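Local coordinates for protein response regulator (Vibrio cholerae O1 biovar El Tor, PDB 7KPO) that probably binds DNA, as the DNA-binding domain of the sensor histidine kinase ChiS, at residues M8-V13 with L64-W70; L20-V26 with I80-E86; K31-A35 with L50-D56. All coordinates share one frame. Numbering follows the deposited sequence.

Contact 1. Residues M8-V13 with L64-W70. With SO4 (sulfate ion), chain B.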
loop_
_atom_site.group_PDB
_atom_site.type_symbol
_atom_site.label_atom_id
_atom_site.label_comp_id
_atom_site.label_asym_id
_atom_site.label_seq_id
_atom_site.Cartn_x
_atom_site.Cartn_y
_atom_site.Cartn_z
HETATM N N MSE A 8 -8.572 4.943 -20.788
HETATM C CA MSE A 8 -7.239 4.812 -20.225
HETATM C C MSE A 8 -6.628 6.193 -19.975
HETATM O O MSE A 8 -6.028 6.424 -18.927
HETATM C CB MSE A 8 -6.367 3.974 -21.163
HETATM C CG MSE A 8 -6.753 2.509 -21.188
HETATM SE SE MSE A 8 -5.904 1.536 -22.652
HETATM C CE MSE A 8 -4.033 2.055 -22.433
ATOM N N ARG A 9 -6.791 7.112 -20.935
ATOM C CA ARG A 9 -6.238 8.456 -20.811
ATOM C C ARG A 9 -6.941 9.209 -19.668
ATOM O O ARG A 9 -6.255 9.896 -18.895
ATOM C CB ARG A 9 -6.344 9.181 -22.158
ATOM C CG ARG A 9 -5.457 8.577 -23.241
ATOM C CD ARG A 9 -5.680 9.147 -24.632
ATOM N NE ARG A 9 -5.261 10.538 -24.731
ATOM C CZ ARG A 9 -4.010 10.952 -24.910
ATOM N NH1 ARG A 9 -3.020 10.081 -25.019
ATOM N NH2 ARG A 9 -3.751 12.245 -24.968
ATOM N N ALA A 10 -8.264 9.091 -19.568
ATOM C CA ALA A 10 -9.006 9.765 -18.480
ATOM C C ALA A 10 -8.570 9.211 -17.118
ATOM O O ALA A 10 -8.395 9.997 -16.178
ATOM C CB ALA A 10 -10.483 9.585 -18.693
ATOM N N VAL A 11 -8.419 7.895 -17.017
ATOM C CA VAL A 11 -8.001 7.279 -15.729
ATOM C C VAL A 11 -6.568 7.719 -15.397
ATOM O O VAL A 11 -6.284 7.986 -14.224
ATOM C CB VAL A 11 -8.149 5.748 -15.787
ATOM C CG1 VAL A 11 -7.569 5.086 -14.552
ATOM C CG2 VAL A 11 -9.603 5.347 -15.972
ATOM N N LEU A 12 -5.701 7.817 -16.407
ATOM C CA LEU A 12 -4.288 8.212 -16.169
ATOM C C LEU A 12 -4.245 9.618 -15.550
ATOM O O LEU A 12 -3.474 9.828 -14.601
ATOM C CB LEU A 12 -3.524 8.159 -17.496
ATOM C CG LEU A 12 -2.001 8.090 -17.381
ATOM C CD1 LEU A 12 -1.566 6.752 -16.814
ATOM C CD2 LEU A 12 -1.345 8.311 -18.732
ATOM N N VAL A 13 -5.055 10.545 -16.063
ATOM C CA VAL A 13 -5.063 11.935 -15.528
ATOM C C VAL A 13 -5.622 11.929 -14.101
ATOM O O VAL A 13 -5.046 12.598 -13.224
ATOM C CB VAL A 13 -5.830 12.894 -16.452
ATOM C CG1 VAL A 13 -6.047 14.245 -15.789
ATOM C CG2 VAL A 13 -5.133 13.054 -17.797
ATOM N N LEU A 64 -2.363 15.981 -22.077
ATOM C CA LEU A 64 -1.752 14.635 -21.970
ATOM C C LEU A 64 -1.089 14.289 -23.301
ATOM O O LEU A 64 -1.720 14.396 -24.350
ATOM C CB LEU A 64 -2.844 13.626 -21.616
ATOM C CG LEU A 64 -2.351 12.197 -21.421
ATOM C CD1 LEU A 64 -1.470 12.091 -20.182
ATOM C CD2 LEU A 64 -3.524 11.243 -21.331
ATOM N N PRO A 65 0.193 13.858 -23.316
ATOM C CA PRO A 65 0.852 13.527 -24.577
ATOM C C PRO A 65 0.121 12.469 -25.413
ATOM O O PRO A 65 -0.576 11.622 -24.873
ATOM C CB PRO A 65 2.224 13.002 -24.133
ATOM C CG PRO A 65 2.468 13.720 -22.824
ATOM C CD PRO A 65 1.104 13.750 -22.164
ATOM N N LYS A 66 0.310 12.556 -26.727
ATOM C CA LYS A 66 -0.277 11.573 -27.670
ATOM C C LYS A 66 0.228 10.180 -27.286
ATOM O O LYS A 66 -0.552 9.221 -27.391
ATOM C CB LYS A 66 0.117 11.952 -29.101
ATOM C CG LYS A 66 -0.367 11.012 -30.198
ATOM C CD LYS A 66 -0.018 11.483 -31.601
ATOM C CE LYS A 66 1.469 11.638 -31.845
ATOM N NZ LYS A 66 2.200 10.362 -31.654
ATOM N N THR A 67 1.488 10.103 -26.844
ATOM C CA THR A 67 2.138 8.838 -26.414
ATOM C C THR A 67 2.444 8.925 -24.922
ATOM O O THR A 67 3.526 9.349 -24.528
ATOM C CB THR A 67 3.425 8.560 -27.203
ATOM O OG1 THR A 67 3.078 8.499 -28.587
ATOM C CG2 THR A 67 4.116 7.277 -26.791
ATOM N N PRO A 68 1.497 8.564 -24.031
ATOM C CA PRO A 68 1.769 8.602 -22.596
ATOM C C PRO A 68 2.797 7.539 -22.191
ATOM O O PRO A 68 2.811 6.475 -22.785
ATOM C CB PRO A 68 0.420 8.282 -21.937
ATOM C CG PRO A 68 -0.598 8.484 -23.043
ATOM C CD PRO A 68 0.125 8.143 -24.326
ATOM N N ARG A 69 3.636 7.862 -21.209
ATOM C CA ARG A 69 4.602 6.879 -20.658
ATOM C C ARG A 69 3.886 6.142 -19.515
ATOM O O ARG A 69 4.091 6.477 -18.347
ATOM C CB ARG A 69 5.885 7.584 -20.222
ATOM C CG ARG A 69 6.675 8.208 -21.362
ATOM C CD ARG A 69 8.003 8.730 -20.848
ATOM N NE ARG A 69 8.858 9.321 -21.871
ATOM C CZ ARG A 69 9.805 8.676 -22.551
ATOM N NH1 ARG A 69 10.039 7.392 -22.332
ATOM N NH2 ARG A 69 10.526 9.323 -23.449
ATOM N N TRP A 70 3.059 5.158 -19.870
ATOM C CA TRP A 70 2.239 4.391 -18.898
ATOM C C TRP A 70 3.089 3.829 -17.756
ATOM O O TRP A 70 2.645 3.910 -16.601
ATOM C CB TRP A 70 1.491 3.263 -19.617
ATOM C CG TRP A 70 0.650 3.757 -20.751
ATOM C CD1 TRP A 70 1.000 3.787 -22.067
ATOM C CD2 TRP A 70 -0.659 4.353 -20.673
ATOM N NE1 TRP A 70 -0.005 4.333 -22.816
ATOM C CE2 TRP A 70 -1.036 4.685 -21.992
ATOM C CE3 TRP A 70 -1.554 4.616 -19.632
ATOM C CZ2 TRP A 70 -2.258 5.283 -22.291
ATOM C CZ3 TRP A 70 -2.766 5.200 -19.930
ATOM C CH2 TRP A 70 -3.110 5.526 -21.242
HETATM S S SO4 B . 8.516 4.172 -20.166
HETATM O O1 SO4 B . 9.761 3.712 -19.610
HETATM O O2 SO4 B . 7.628 4.593 -19.116
HETATM O O3 SO4 B . 7.914 3.091 -20.899
HETATM O O4 SO4 B . 8.749 5.275 -21.058
#
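M8 opens the contact on helix 2-27. It is a selenomethionine. Its CE lies over the face of W70, 3.9 Å from the centroid of the six-membered ring, in a CH-pi contact. Its CB also meets W70 CH2 at 3.6 Å.

R9 supplies the polar part. Its side chain reaches to backbone carbonyl oxygens of the loop. R9 NH1 donates to P65 O at 2.9 Å, and R9 NH2 donates to the same P65 O at 3.2 Å. A weak bond runs from R9 NH2 to L64 O at 3.0 Å. One guanidinium thus meets two consecutive carbonyls, so the loop is tied to the helix through its backbone. L64 CD2 lies over one face of this group, so the charge sits on an apolar neighbour.

L12 comes one turn after M8 and points into the contact. L12 CD1 is 3.5 Å from W70 CE3, and L12 CD2 is 3.7 Å from P68 CB and 4.1 Å from L64 CD1. L12 CD2 also makes an off-centre CH-pi contact with W70. V13 adds a looser touch, V13 CG2 to L64 CD2 at 4.3 Å.

At the far side of the loop R69, the N-cap residue of helix 70-83, bonds a sulfate through NH1 to O4 at 2.8 Å. T72 and R71 hold the same ion.

The loop joins helix 53-57 to helix 70-83 and lies against helix 2-27. Y58 packs on L12, L64 and P65, while M8 and V11 also touch helix 89-106.

Contact 2. Residues L20-V26 with I80-E86. With SO4 (sulfate ion), chain D.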
loop_
_atom_site.group_PDB
_atom_site.type_symbol
_atom_site.label_atom_id
_atom_site.label_comp_id
_atom_site.label_asym_id
_atom_site.label_seq_id
_atom_site.Cartn_x
_atom_site.Cartn_y
_atom_site.Cartn_z
ATOM N N LEU A 20 -0.563 12.974 -6.905
ATOM C CA LEU A 20 0.244 14.173 -6.550
ATOM C C LEU A 20 -0.404 14.942 -5.402
ATOM O O LEU A 20 0.328 15.430 -4.541
ATOM C CB LEU A 20 0.430 15.065 -7.775
ATOM C CG LEU A 20 1.535 14.617 -8.721
ATOM C CD1 LEU A 20 1.503 15.424 -10.000
ATOM C CD2 LEU A 20 2.900 14.727 -8.053
ATOM N N ASN A 21 -1.726 15.056 -5.397
ATOM C CA ASN A 21 -2.396 15.782 -4.289
ATOM C C ASN A 21 -2.111 15.057 -2.969
ATOM O O ASN A 21 -1.867 15.730 -1.949
ATOM C CB ASN A 21 -3.891 15.928 -4.563
ATOM C CG ASN A 21 -4.182 16.775 -5.783
ATOM O OD1 ASN A 21 -3.324 17.525 -6.251
ATOM N ND2 ASN A 21 -5.393 16.664 -6.299
ATOM N N TYR A 22 -2.138 13.725 -2.996
ATOM C CA TYR A 22 -1.867 12.904 -1.790
ATOM C C TYR A 22 -0.402 13.079 -1.363
ATOM O O TYR A 22 -0.132 13.294 -0.175
ATOM C CB TYR A 22 -2.255 11.465 -2.119
ATOM C CG TYR A 22 -2.046 10.462 -1.020
ATOM C CD1 TYR A 22 -2.887 10.410 0.077
ATOM C CD2 TYR A 22 -1.045 9.513 -1.116
ATOM C CE1 TYR A 22 -2.713 9.461 1.071
ATOM C CE2 TYR A 22 -0.858 8.557 -0.134
ATOM C CZ TYR A 22 -1.693 8.532 0.965
ATOM O OH TYR A 22 -1.494 7.589 1.929
ATOM N N TRP A 23 0.521 12.977 -2.318
ATOM C CA TRP A 23 1.962 13.197 -2.039
ATOM C C TRP A 23 2.157 14.541 -1.336
ATOM O O TRP A 23 2.820 14.588 -0.290
ATOM C CB TRP A 23 2.758 13.175 -3.346
ATOM C CG TRP A 23 4.131 13.755 -3.205
ATOM C CD1 TRP A 23 4.503 15.047 -3.444
ATOM C CD2 TRP A 23 5.314 13.078 -2.746
ATOM N NE1 TRP A 23 5.833 15.215 -3.176
ATOM C CE2 TRP A 23 6.359 14.025 -2.755
ATOM C CE3 TRP A 23 5.595 11.765 -2.353
ATOM C CZ2 TRP A 23 7.660 13.698 -2.380
ATOM C CZ3 TRP A 23 6.880 11.444 -1.978
ATOM C CH2 TRP A 23 7.897 12.399 -1.996
ATOM N N GLU A 24 1.598 15.601 -1.912
ATOM C CA GLU A 24 1.794 16.969 -1.366
ATOM C C GLU A 24 1.276 17.043 0.073
ATOM O O GLU A 24 2.012 17.542 0.945
ATOM C CB GLU A 24 1.121 17.983 -2.292
ATOM C CG GLU A 24 1.787 18.074 -3.655
ATOM C CD GLU A 24 0.979 18.756 -4.746
ATOM O OE1 GLU A 24 -0.147 19.206 -4.462
ATOM O OE2 GLU A 24 1.476 18.813 -5.888
ATOM N N ARG A 25 0.078 16.524 0.322
ATOM C CA ARG A 25 -0.514 16.628 1.677
ATOM C C ARG A 25 0.221 15.745 2.693
ATOM O O ARG A 25 0.547 16.250 3.782
ATOM C CB ARG A 25 -1.994 16.245 1.638
ATOM C CG ARG A 25 -2.688 16.419 2.979
ATOM C CD ARG A 25 -4.154 16.044 2.944
ATOM N NE ARG A 25 -4.369 14.635 2.650
ATOM C CZ ARG A 25 -4.229 13.645 3.528
ATOM N NH1 ARG A 25 -3.836 13.897 4.767
ATOM N NH2 ARG A 25 -4.460 12.398 3.157
ATOM N N VAL A 26 0.473 14.481 2.355
ATOM C CA VAL A 26 1.064 13.521 3.333
ATOM C C VAL A 26 2.566 13.776 3.526
ATOM O O VAL A 26 3.005 13.768 4.687
ATOM C CB VAL A 26 0.762 12.071 2.911
ATOM C CG1 VAL A 26 1.437 11.065 3.832
ATOM C CG2 VAL A 26 -0.737 11.820 2.859
ATOM N N ILE A 80 4.831 7.128 -4.854
ATOM C CA ILE A 80 4.021 7.934 -3.897
ATOM C C ILE A 80 3.422 7.010 -2.828
ATOM O O ILE A 80 3.496 7.362 -1.637
ATOM C CB ILE A 80 2.993 8.772 -4.675
ATOM C CG1 ILE A 80 3.741 9.857 -5.460
ATOM C CG2 ILE A 80 1.940 9.348 -3.741
ATOM C CD1 ILE A 80 2.914 10.589 -6.486
ATOM N N LEU A 81 2.897 5.847 -3.220
ATOM C CA LEU A 81 2.299 4.916 -2.221
ATOM C C LEU A 81 3.402 4.309 -1.330
ATOM O O LEU A 81 3.129 4.029 -0.145
ATOM C CB LEU A 81 1.484 3.847 -2.959
ATOM C CG LEU A 81 0.196 4.343 -3.621
ATOM C CD1 LEU A 81 -0.409 3.267 -4.511
ATOM C CD2 LEU A 81 -0.813 4.810 -2.577
ATOM N N GLU A 82 4.618 4.157 -1.856
ATOM C CA GLU A 82 5.760 3.606 -1.076
ATOM C C GLU A 82 6.152 4.588 0.036
ATOM O O GLU A 82 6.473 4.127 1.146
ATOM C CB GLU A 82 6.961 3.372 -1.999
ATOM C CG GLU A 82 8.203 2.855 -1.292
ATOM C CD GLU A 82 8.083 1.457 -0.713
ATOM O OE1 GLU A 82 7.230 0.685 -1.196
ATOM O OE2 GLU A 82 8.834 1.148 0.231
ATOM N N HIS A 83 6.109 5.888 -0.267
ATOM C CA HIS A 83 6.570 6.933 0.687
ATOM C C HIS A 83 5.442 7.572 1.501
ATOM O O HIS A 83 5.761 8.212 2.513
ATOM C CB HIS A 83 7.377 7.978 -0.091
ATOM C CG HIS A 83 8.661 7.425 -0.611
ATOM N ND1 HIS A 83 9.805 7.385 0.161
ATOM C CD2 HIS A 83 8.981 6.849 -1.791
ATOM C CE1 HIS A 83 10.780 6.829 -0.529
ATOM N NE2 HIS A 83 10.304 6.493 -1.726
ATOM N N CYS A 84 4.191 7.398 1.085
ATOM C CA CYS A 84 3.023 8.008 1.778
ATOM C C CYS A 84 2.077 6.873 2.172
ATOM O O CYS A 84 1.450 6.280 1.279
ATOM C CB CYS A 84 2.363 9.040 0.872
ATOM S SG CYS A 84 3.502 10.341 0.325
ATOM N N LYS A 85 1.971 6.604 3.474
ATOM C CA LYS A 85 1.211 5.423 3.962
ATOM C C LYS A 85 -0.156 5.764 4.555
ATOM O O LYS A 85 -0.975 4.836 4.626
ATOM C CB LYS A 85 2.050 4.714 5.027
ATOM C CG LYS A 85 3.375 4.153 4.540
ATOM C CD LYS A 85 3.200 3.208 3.380
ATOM C CE LYS A 85 4.456 2.451 3.017
ATOM N NZ LYS A 85 4.255 1.686 1.765
ATOM N N GLU A 86 -0.426 7.030 4.878
ATOM C CA GLU A 86 -1.677 7.426 5.585
ATOM C C GLU A 86 -2.889 6.718 4.976
ATOM O O GLU A 86 -3.284 7.071 3.867
ATOM C CB GLU A 86 -1.856 8.943 5.561
ATOM C CG GLU A 86 -3.100 9.411 6.293
ATOM C CD GLU A 86 -3.314 10.912 6.245
ATOM O OE1 GLU A 86 -2.345 11.655 6.490
ATOM O OE2 GLU A 86 -4.433 11.332 5.906
HETATM S S SO4 D . 1.484 -0.349 1.280
HETATM O O1 SO4 D . 1.777 0.590 0.228
HETATM O O2 SO4 D . 0.074 -0.312 1.587
HETATM O O3 SO4 D . 2.231 0.003 2.457
HETATM O O4 SO4 D . 1.858 -1.671 0.844
#
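I80 and C84, one turn apart, form the apolar centre against helix 2-27. I80 CG2 is 3.9 Å from W23 CB and 4.0 Å from Y22 CD2. C84 CB meets Y22 CE2 at 3.4 Å and V26 CG1 at 3.7 Å. C84 SG lies 3.7 Å from W23 CE3 and makes oblique sulfur-aromatic contacts with the rings of Y22 and W23. W23 CZ3 reaches H83 CB at 4.0 Å, while W23 NE1 is bonded to S30 O.

This joins the C-terminal end of helix 70-83 to the later turns of helix 2-27 within a helical bundle. Helix 89-106 packs on Y22, and F34 of helix 31-38 packs on L20 and I80. C84 is the first residue to leave helical geometry, and E86 still faces helix 2-27.

There the contact becomes polar. Y22 OH donates to E86 O at 2.7 Å. R25 forms a salt bridge with E86: R25 NH1 and R25 NH2 each lie 2.9 Å from E86 OE2. R25 NH2 also pairs with E90. Outermost, K85 NZ bonds L81 O at 3.2 Å and sulfate O3 at 2.7 Å; R91 of the same chain and R91 and R98 of the second subunit also bond this sulfate.

Contact 3. Residues K31-A35 with L50-D56. With FMT (formic acid), chain H.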
loop_
_atom_site.group_PDB
_atom_site.type_symbol
_atom_site.label_atom_id
_atom_site.label_comp_id
_atom_site.label_asym_id
_atom_site.label_seq_id
_atom_site.Cartn_x
_atom_site.Cartn_y
_atom_site.Cartn_z
ATOM N N LYS A 31 5.353 19.034 -5.625
ATOM C CA LYS A 31 5.347 18.214 -6.860
ATOM C C LYS A 31 6.779 18.205 -7.401
ATOM O O LYS A 31 7.280 17.143 -7.809
ATOM C CB LYS A 31 4.386 18.831 -7.877
ATOM C CG LYS A 31 4.481 18.273 -9.290
ATOM C CD LYS A 31 3.592 18.996 -10.283
ATOM C CE LYS A 31 3.958 20.461 -10.435
ATOM N NZ LYS A 31 3.020 21.184 -11.324
ATOM N N PHE A 32 7.422 19.370 -7.373
ATOM C CA PHE A 32 8.821 19.472 -7.845
ATOM C C PHE A 32 9.680 18.433 -7.128
ATOM O O PHE A 32 10.489 17.771 -7.834
ATOM C CB PHE A 32 9.392 20.867 -7.595
ATOM C CG PHE A 32 10.867 20.967 -7.877
ATOM C CD1 PHE A 32 11.799 20.622 -6.911
ATOM C CD2 PHE A 32 11.320 21.378 -9.118
ATOM C CE1 PHE A 32 13.157 20.695 -7.179
ATOM C CE2 PHE A 32 12.679 21.461 -9.380
ATOM C CZ PHE A 32 13.593 21.120 -8.410
ATOM N N THR A 33 9.527 18.336 -5.795
ATOM C CA THR A 33 10.316 17.413 -4.935
ATOM C C THR A 33 9.990 15.960 -5.290
ATOM O O THR A 33 10.913 15.129 -5.271
ATOM C CB THR A 33 10.105 17.725 -3.453
ATOM O OG1 THR A 33 10.630 19.039 -3.269
ATOM C CG2 THR A 33 10.802 16.744 -2.538
ATOM N N PHE A 34 8.722 15.649 -5.538
ATOM C CA PHE A 34 8.406 14.271 -5.974
ATOM C C PHE A 34 9.245 13.928 -7.217
ATOM O O PHE A 34 9.864 12.853 -7.253
ATOM C CB PHE A 34 6.913 14.114 -6.266
ATOM C CG PHE A 34 6.657 12.986 -7.226
ATOM C CD1 PHE A 34 6.889 11.673 -6.858
ATOM C CD2 PHE A 34 6.262 13.253 -8.524
ATOM C CE1 PHE A 34 6.710 10.644 -7.766
ATOM C CE2 PHE A 34 6.076 12.223 -9.429
ATOM C CZ PHE A 34 6.297 10.922 -9.047
ATOM N N ALA A 35 9.264 14.825 -8.204
ATOM C CA ALA A 35 9.998 14.571 -9.468
ATOM C C ALA A 35 11.495 14.462 -9.214
ATOM O O ALA A 35 12.126 13.522 -9.699
ATOM C CB ALA A 35 9.724 15.709 -10.447
ATOM N N LEU A 50 12.150 26.972 -12.434
ATOM C CA LEU A 50 12.244 25.483 -12.510
ATOM C C LEU A 50 10.830 24.907 -12.598
ATOM O O LEU A 50 9.987 25.281 -11.764
ATOM C CB LEU A 50 12.980 24.910 -11.293
ATOM C CG LEU A 50 14.461 25.268 -11.164
ATOM C CD1 LEU A 50 15.071 24.575 -9.956
ATOM C CD2 LEU A 50 15.232 24.897 -12.422
ATOM N N GLN A 51 10.595 24.023 -13.567
ATOM C CA GLN A 51 9.246 23.430 -13.757
ATOM C C GLN A 51 9.360 21.953 -14.138
ATOM O O GLN A 51 10.320 21.585 -14.835
ATOM C CB GLN A 51 8.490 24.130 -14.891
ATOM C CG GLN A 51 8.334 25.638 -14.730
ATOM C CD GLN A 51 7.394 26.047 -13.622
ATOM O OE1 GLN A 51 6.711 25.225 -13.016
ATOM N NE2 GLN A 51 7.332 27.343 -13.368
ATOM N N THR A 52 8.401 21.148 -13.685
ATOM C CA THR A 52 8.298 19.718 -14.079
ATOM C C THR A 52 7.446 19.744 -15.350
ATOM O O THR A 52 6.318 19.270 -15.327
ATOM C CB THR A 52 7.734 18.887 -12.923
ATOM O OG1 THR A 52 6.499 19.468 -12.506
ATOM C CG2 THR A 52 8.667 18.833 -11.736
ATOM N N ARG A 53 8.020 20.300 -16.411
ATOM C CA ARG A 53 7.305 20.575 -17.688
ATOM C C ARG A 53 6.555 19.348 -18.227
ATOM O O ARG A 53 5.372 19.518 -18.583
ATOM C CB ARG A 53 8.291 21.116 -18.727
ATOM C CG ARG A 53 7.629 21.687 -19.972
ATOM C CD ARG A 53 8.667 22.219 -20.939
ATOM N NE ARG A 53 9.544 21.160 -21.414
ATOM C CZ ARG A 53 10.659 21.356 -22.102
ATOM N NH1 ARG A 53 11.383 20.322 -22.493
ATOM N NH2 ARG A 53 11.056 22.585 -22.385
ATOM N N THR A 54 7.208 18.196 -18.322
ATOM C CA THR A 54 6.498 17.027 -18.907
ATOM C C THR A 54 5.466 16.467 -17.923
ATOM O O THR A 54 4.335 16.180 -18.349
ATOM C CB THR A 54 7.499 15.975 -19.384
ATOM O OG1 THR A 54 8.431 16.638 -20.236
ATOM C CG2 THR A 54 6.823 14.840 -20.120
ATOM N N LEU A 55 5.842 16.302 -16.656
ATOM C CA LEU A 55 4.879 15.804 -15.642
ATOM C C LEU A 55 3.608 16.665 -15.667
ATOM O O LEU A 55 2.501 16.119 -15.595
ATOM C CB LEU A 55 5.547 15.874 -14.268
ATOM C CG LEU A 55 4.647 15.584 -13.068
ATOM C CD1 LEU A 55 4.026 14.196 -13.160
ATOM C CD2 LEU A 55 5.432 15.742 -11.771
ATOM N N ASP A 56 3.767 17.981 -15.785
ATOM C CA ASP A 56 2.599 18.898 -15.738
ATOM C C ASP A 56 1.601 18.563 -16.847
ATOM O O ASP A 56 0.404 18.779 -16.640
ATOM C CB ASP A 56 3.051 20.354 -15.829
ATOM C CG ASP A 56 3.830 20.835 -14.619
ATOM O OD1 ASP A 56 3.915 20.081 -13.629
ATOM O OD2 ASP A 56 4.332 21.968 -14.671
HETATM C C FMT H . 10.482 14.081 -18.847
HETATM O O1 FMT H . 10.038 14.249 -17.725
HETATM O O2 FMT H . 10.731 15.031 -19.730
#
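Residues K31-A35 are the first turn of helix 31-38, with A35 N bonded to K31 O at 3.1 Å. The other segment leaves strand 49-51 through an inverse gamma turn centred on T52 and enters the short helix 53-57. The backbones come nearest at F32 and T52, with 6.3 Å between their CA atoms.

T52 therefore sits in the middle of the contact. Its CG2 is 3.5 Å from A35 CB and 3.9 Å from F32 CA. Toward the strand, F32 CE2 meets L50 CB at 4.0 Å. Toward the short helix, L55 CD2 lies 3.7 Å from K31 CG and 4.2 Å from F34 CD2. W41 also touches A35 and L55, and L20 of helix 2-27 touches K31 and F34.

K31 continues past L55 to D56. K31 NZ and D56 OD1 form a salt bridge at 2.7 Å. T52 OG1 donates to the same D56 OD1 at 2.9 Å. Farther out, T54 OG1 bonds formic acid O2 at 2.9 Å.

One carboxylate oxygen thus takes both an ammonium group and a threonine hydroxyl. The charge pair ties helix 31-38 to the short helix 53-57, and the methyl and leucine contacts lie beside it.

Helix 2-27 serves contacts 1 and 2 at positions on opposite sides of the chain's centre, with contact centres 21 Å apart. Contact 1 receives the loop before helix 70-83, and contact 2 receives that helix's end. Contact 3 instead joins helix 31-38 to strand 49-51 and helix 53-57. All three are partly buried. Each pairs apolar contacts with a charged side chain. In contact 1 the arginine bonds backbone carbonyls, whereas contacts 2 and 3 use salt bridges. Contacts 2 and 3 touch, as F34 packs on L20, W23 and I80. Contact 1 touches neither. Of the three, only contact 2 reaches the second subunit.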